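Local coordinates for inositol monophosphatase family protein (Staphylococcus aureus, PDB 5I3S), which hydrolyses inositol monophosphate to inositol and phosphate, probably with the help of magnesium ions as in its relatives of the sugar phosphatase fold, at the interface of chains A and B. Coordinates in Å, arbitrary orientation; residue numbers count along the deposited sequence, not the author numbering. Chains: chain A/B, Inositol monophosphatase family protein.

Contact 1: the interface of chains A and B. Residues chain A 169, 172-173, 177-178; chain B 156-157, 160.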
# COMPACT_ATOMS: atom_id res chain seq x y z
N LYS A 169 15.46 -5.14 10.51
CA LYS A 169 16.16 -5.49 9.25
C LYS A 169 16.18 -6.97 8.95
O LYS A 169 15.97 -7.36 7.81
CB LYS A 169 17.60 -4.97 9.20
CG LYS A 169 17.81 -3.80 8.23
CD LYS A 169 17.76 -2.42 8.88
CE LYS A 169 18.53 -1.38 8.09
NZ LYS A 169 19.97 -1.46 8.45
N VAL A 172 12.74 -8.19 7.84
CA VAL A 172 12.50 -7.77 6.49
C VAL A 172 13.32 -8.63 5.50
O VAL A 172 12.84 -9.03 4.43
CB VAL A 172 12.84 -6.29 6.32
CG1 VAL A 172 12.71 -5.88 4.86
CG2 VAL A 172 11.89 -5.46 7.15
N ASN A 173 14.56 -8.91 5.89
CA ASN A 173 15.45 -9.69 5.09
C ASN A 173 14.93 -11.09 4.85
O ASN A 173 15.05 -11.60 3.73
CB ASN A 173 16.83 -9.76 5.70
CG ASN A 173 17.83 -9.04 4.87
OD1 ASN A 173 18.03 -7.81 5.04
ND2 ASN A 173 18.40 -9.76 3.86
N SER A 177 8.62 -10.36 0.90
CA SER A 177 8.64 -8.92 0.62
C SER A 177 7.92 -8.11 1.69
O SER A 177 7.40 -8.66 2.68
CB SER A 177 8.07 -8.59 -0.78
OG SER A 177 8.25 -7.20 -1.07
N ALA A 178 7.95 -6.77 1.51
CA ALA A 178 7.34 -5.85 2.45
C ALA A 178 6.50 -4.78 1.77
O ALA A 178 6.83 -4.30 0.68
CB ALA A 178 8.42 -5.20 3.32
N PRO B 156 10.64 -1.24 1.89
CA PRO B 156 11.54 -1.42 3.02
C PRO B 156 12.79 -2.23 2.75
O PRO B 156 13.86 -1.94 3.25
CB PRO B 156 10.65 -2.17 4.02
CG PRO B 156 9.29 -1.52 3.81
CD PRO B 156 9.23 -1.40 2.29
N ASN B 157 12.71 -3.30 1.99
CA ASN B 157 13.94 -4.01 1.56
C ASN B 157 15.12 -3.20 1.13
O ASN B 157 16.24 -3.51 1.48
CB ASN B 157 13.66 -4.99 0.48
CG ASN B 157 13.03 -6.20 1.03
OD1 ASN B 157 13.73 -7.03 1.64
ND2 ASN B 157 11.71 -6.28 0.94
N THR B 160 17.66 -2.24 3.73
CA THR B 160 18.46 -3.25 4.43
C THR B 160 19.85 -3.41 3.81
O THR B 160 20.74 -3.90 4.45
CB THR B 160 17.75 -4.62 4.40
OG1 THR B 160 17.68 -5.12 3.05
CG2 THR B 160 16.35 -4.51 4.98
O HOH W 1 10.60 -8.24 3.29
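The side-chain amide of B:Asn157 is approached over one face by the CG1 methyl of A:Val172, which stands 3.9 Å from the amide carbon CG, while a water lies off its nitrogen. The second amide, that of A:Asn173, meets the partner with its carbonyl tip: OD1 comes to 3.3 Å from CB of B:Thr160. In this inositol monophosphatase-family dimer, helix 164-174 of chain A thus packs on the 3-10 helix 156-160 of chain B. CG1 of A:Val172 is anti to the backbone N (chi1 175°), which aims it at the amide. B:Asn157 has CG beside its own backbone N (chi1 -77°), and its ND2 is joined through water 1 to the carbonyl O of A:Val172 near the helix end; the water is 2.6 Å from that O, but the bond from ND2 is long, 3.3 Å. B:Thr160 holds OG1 in the crowded position between N and carbonyl carbon (chi1 66°), from where the hydroxyl donates to O of B:Asn157 at 2.7 Å, in the carbonyl plane. The hydroxyl makes no hydrogen bond to A:Asn173, probably in part because its proton is given within chain B; the threonine's methyl CG2 is turned to A:Lys169, touching CG at 3.6 Å. The lysine chain, bent at chi2 and chi4, slides past the threonine in the opposite direction. Further along, the CB of A:Ala178 in strand 177-179 rests on the ring of B:Pro156, 3.8 Å from CG.

Contact 2: the interface of chains A and B. Residues chain A 154, 156, 177-181, 196; chain B 94, 155-156, 179-182.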
# COMPACT_ATOMS: atom_id res chain seq x y z
N ILE A 154 5.21 -3.06 7.15
CA ILE A 154 6.08 -2.29 8.02
C ILE A 154 6.48 -1.01 7.33
O ILE A 154 6.92 -1.04 6.18
CB ILE A 154 7.34 -3.10 8.44
CG1 ILE A 154 8.19 -2.32 9.43
CG2 ILE A 154 8.20 -3.51 7.24
CD1 ILE A 154 9.34 -3.16 9.98
N PRO A 156 8.66 1.82 5.95
CA PRO A 156 10.11 2.02 5.77
C PRO A 156 10.82 2.92 6.81
O PRO A 156 12.00 2.72 7.11
CB PRO A 156 10.18 2.69 4.38
CG PRO A 156 9.00 2.13 3.63
CD PRO A 156 7.92 1.96 4.69
N SER A 177 8.62 -10.36 0.90
CA SER A 177 8.64 -8.92 0.62
C SER A 177 7.92 -8.11 1.69
O SER A 177 7.40 -8.66 2.68
CB SER A 177 8.07 -8.59 -0.78
OG SER A 177 8.25 -7.20 -1.07
N ALA A 178 7.95 -6.77 1.51
CA ALA A 178 7.34 -5.85 2.45
C ALA A 178 6.50 -4.78 1.77
O ALA A 178 6.83 -4.30 0.68
CB ALA A 178 8.42 -5.20 3.32
N ARG A 179 5.48 -4.34 2.52
CA ARG A 179 4.44 -3.42 2.10
C ARG A 179 4.20 -2.42 3.23
O ARG A 179 4.55 -2.68 4.37
CB ARG A 179 3.13 -4.18 1.82
CG ARG A 179 3.23 -5.30 0.80
CD ARG A 179 3.42 -4.72 -0.61
NE ARG A 179 3.47 -5.77 -1.62
CZ ARG A 179 4.56 -6.39 -2.05
NH1 ARG A 179 5.79 -6.09 -1.58
NH2 ARG A 179 4.43 -7.32 -3.00
N ALA A 180 3.57 -1.29 2.92
CA ALA A 180 3.14 -0.31 3.91
C ALA A 180 2.11 0.60 3.28
O ALA A 180 2.36 1.21 2.23
CB ALA A 180 4.33 0.54 4.40
N TYR A 181 0.96 0.70 3.93
CA TYR A 181 -0.23 1.30 3.35
C TYR A 181 -0.66 2.54 4.06
O TYR A 181 -1.42 3.33 3.52
CB TYR A 181 -1.36 0.27 3.34
CG TYR A 181 -1.04 -1.01 2.55
CD1 TYR A 181 -0.69 -0.97 1.20
CD2 TYR A 181 -1.14 -2.26 3.14
CE1 TYR A 181 -0.42 -2.14 0.47
CE2 TYR A 181 -0.88 -3.44 2.44
CZ TYR A 181 -0.50 -3.37 1.10
OH TYR A 181 -0.24 -4.54 0.42
N LEU A 196 -1.96 -9.51 3.99
CA LEU A 196 -0.64 -9.50 4.57
C LEU A 196 -0.60 -10.63 5.61
O LEU A 196 -1.60 -10.86 6.29
CB LEU A 196 -0.37 -8.18 5.29
CG LEU A 196 -0.34 -6.84 4.55
CD1 LEU A 196 -0.12 -5.69 5.54
CD2 LEU A 196 0.77 -6.88 3.51
N GLN B 94 -2.46 -11.76 -2.54
CA GLN B 94 -3.56 -10.88 -2.37
C GLN B 94 -4.65 -11.06 -3.44
O GLN B 94 -5.76 -10.59 -3.24
CB GLN B 94 -3.05 -9.45 -2.33
CG GLN B 94 -1.86 -9.20 -1.41
CD GLN B 94 -1.54 -7.69 -1.26
OE1 GLN B 94 -1.67 -6.94 -2.19
NE2 GLN B 94 -1.14 -7.26 -0.08
N ASN B 155 10.26 0.41 -1.24
CA ASN B 155 10.10 -0.84 -0.49
C ASN B 155 11.08 -0.86 0.68
O ASN B 155 12.23 -0.51 0.50
CB ASN B 155 10.37 -1.98 -1.46
CG ASN B 155 9.87 -3.34 -0.96
OD1 ASN B 155 9.03 -3.96 -1.60
ND2 ASN B 155 10.42 -3.81 0.08
N PRO B 156 10.64 -1.24 1.89
CA PRO B 156 11.54 -1.42 3.02
C PRO B 156 12.79 -2.23 2.75
O PRO B 156 13.86 -1.94 3.25
CB PRO B 156 10.65 -2.17 4.02
CG PRO B 156 9.29 -1.52 3.81
CD PRO B 156 9.23 -1.40 2.29
N ARG B 179 5.53 4.67 1.78
CA ARG B 179 4.54 3.64 1.42
C ARG B 179 5.22 2.67 0.45
O ARG B 179 6.21 3.05 -0.22
CB ARG B 179 3.36 4.25 0.67
CG ARG B 179 2.53 5.30 1.38
CD ARG B 179 1.62 4.71 2.42
NE ARG B 179 0.88 5.79 3.11
CZ ARG B 179 1.35 6.55 4.11
NH1 ARG B 179 2.57 6.39 4.62
NH2 ARG B 179 0.55 7.48 4.64
N ALA B 180 4.66 1.44 0.34
CA ALA B 180 5.12 0.43 -0.61
C ALA B 180 3.96 -0.51 -0.98
O ALA B 180 3.39 -1.17 -0.11
CB ALA B 180 6.27 -0.39 -0.02
N TYR B 181 3.63 -0.56 -2.28
CA TYR B 181 2.49 -1.34 -2.81
C TYR B 181 2.88 -2.58 -3.57
O TYR B 181 2.04 -3.42 -3.83
CB TYR B 181 1.59 -0.45 -3.70
CG TYR B 181 1.19 0.83 -3.04
CD1 TYR B 181 0.53 0.82 -1.83
CD2 TYR B 181 1.47 2.04 -3.59
CE1 TYR B 181 0.17 2.01 -1.20
CE2 TYR B 181 1.11 3.22 -2.97
CZ TYR B 181 0.47 3.18 -1.77
OH TYR B 181 0.07 4.33 -1.16
N GLY B 182 4.15 -2.70 -3.97
CA GLY B 182 4.63 -3.95 -4.56
C GLY B 182 4.31 -4.15 -6.04
O GLY B 182 4.46 -5.29 -6.54
O HOH W 2 -2.12 3.85 0.94
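The loops that leave strand 177-179 of each chain meet antiparallel at residue 180, while the segment 154-156 of each chain, where a loop enters a 3-10 helix, packs alongside, and B:Gln94 at the end of helix 88-94 reaches over from chain B. The two-fold axis of this inositol monophosphatase-family dimer runs by the paired A:Ala180 and B:Ala180. Two nearly straight main-chain bonds join them: N of A:Ala180 gives to O of B:Ala180 at 3.0 Å, and the return bond matches it, each arriving in the carbonyl plane on a lone pair. Beside this pair the two tyrosines slide past each other in opposite directions rather than stack: CD1 of A:Tyr181 and CD1 of B:Tyr181 touch edge to edge at 3.7 Å. Beyond, B:Gln94 and A:Tyr181 meet tip to tip. NE2 donates to the phenol OH at 2.9 Å along a straight line (170° at H), the oxygen lying in the amide plane. A:Arg179, bent at chi2 (-71°), lays one guanidinium face on CA of B:Gly182, 3.5 Å from CZ. Its rotation is fixed within chain A, where NH1 gives to OG of A:Ser177 at 2.7 Å, in the guanidinium plane, and to O of A:Ala178, though from above that carbonyl's plane. OD1 of B:Asn155 faces the same O of A:Ala178 at 3.2 Å, two acceptors as modelled, so the pair repels unless the amide is really turned the other way, in which case its nitrogen could donate to O of A:Ala178. At the other side the proline rings cross obliquely, CG of A:Pro156 being 3.7 Å from CG of B:Pro156.

Contact 1 and contact 2 are neighbouring patches of one two-fold interface, their C-alpha centres about 9 Å apart. They share A:Ser177, A:Ala178 and B:Pro156, so strand 177-179 of one subunit and the start of the 3-10 helix of the other belong to both. Contact 2 sits at the axis and holds the direct main-chain bonds; contact 1 lies further out, relies on packing and water, and recurs on the opposite side with the chains exchanged. Together they suggest a main-chain-bonded centre flanked by two wings that rest on packing and a water, consistent with the dimer common in this family, although the structure alone does not prove it.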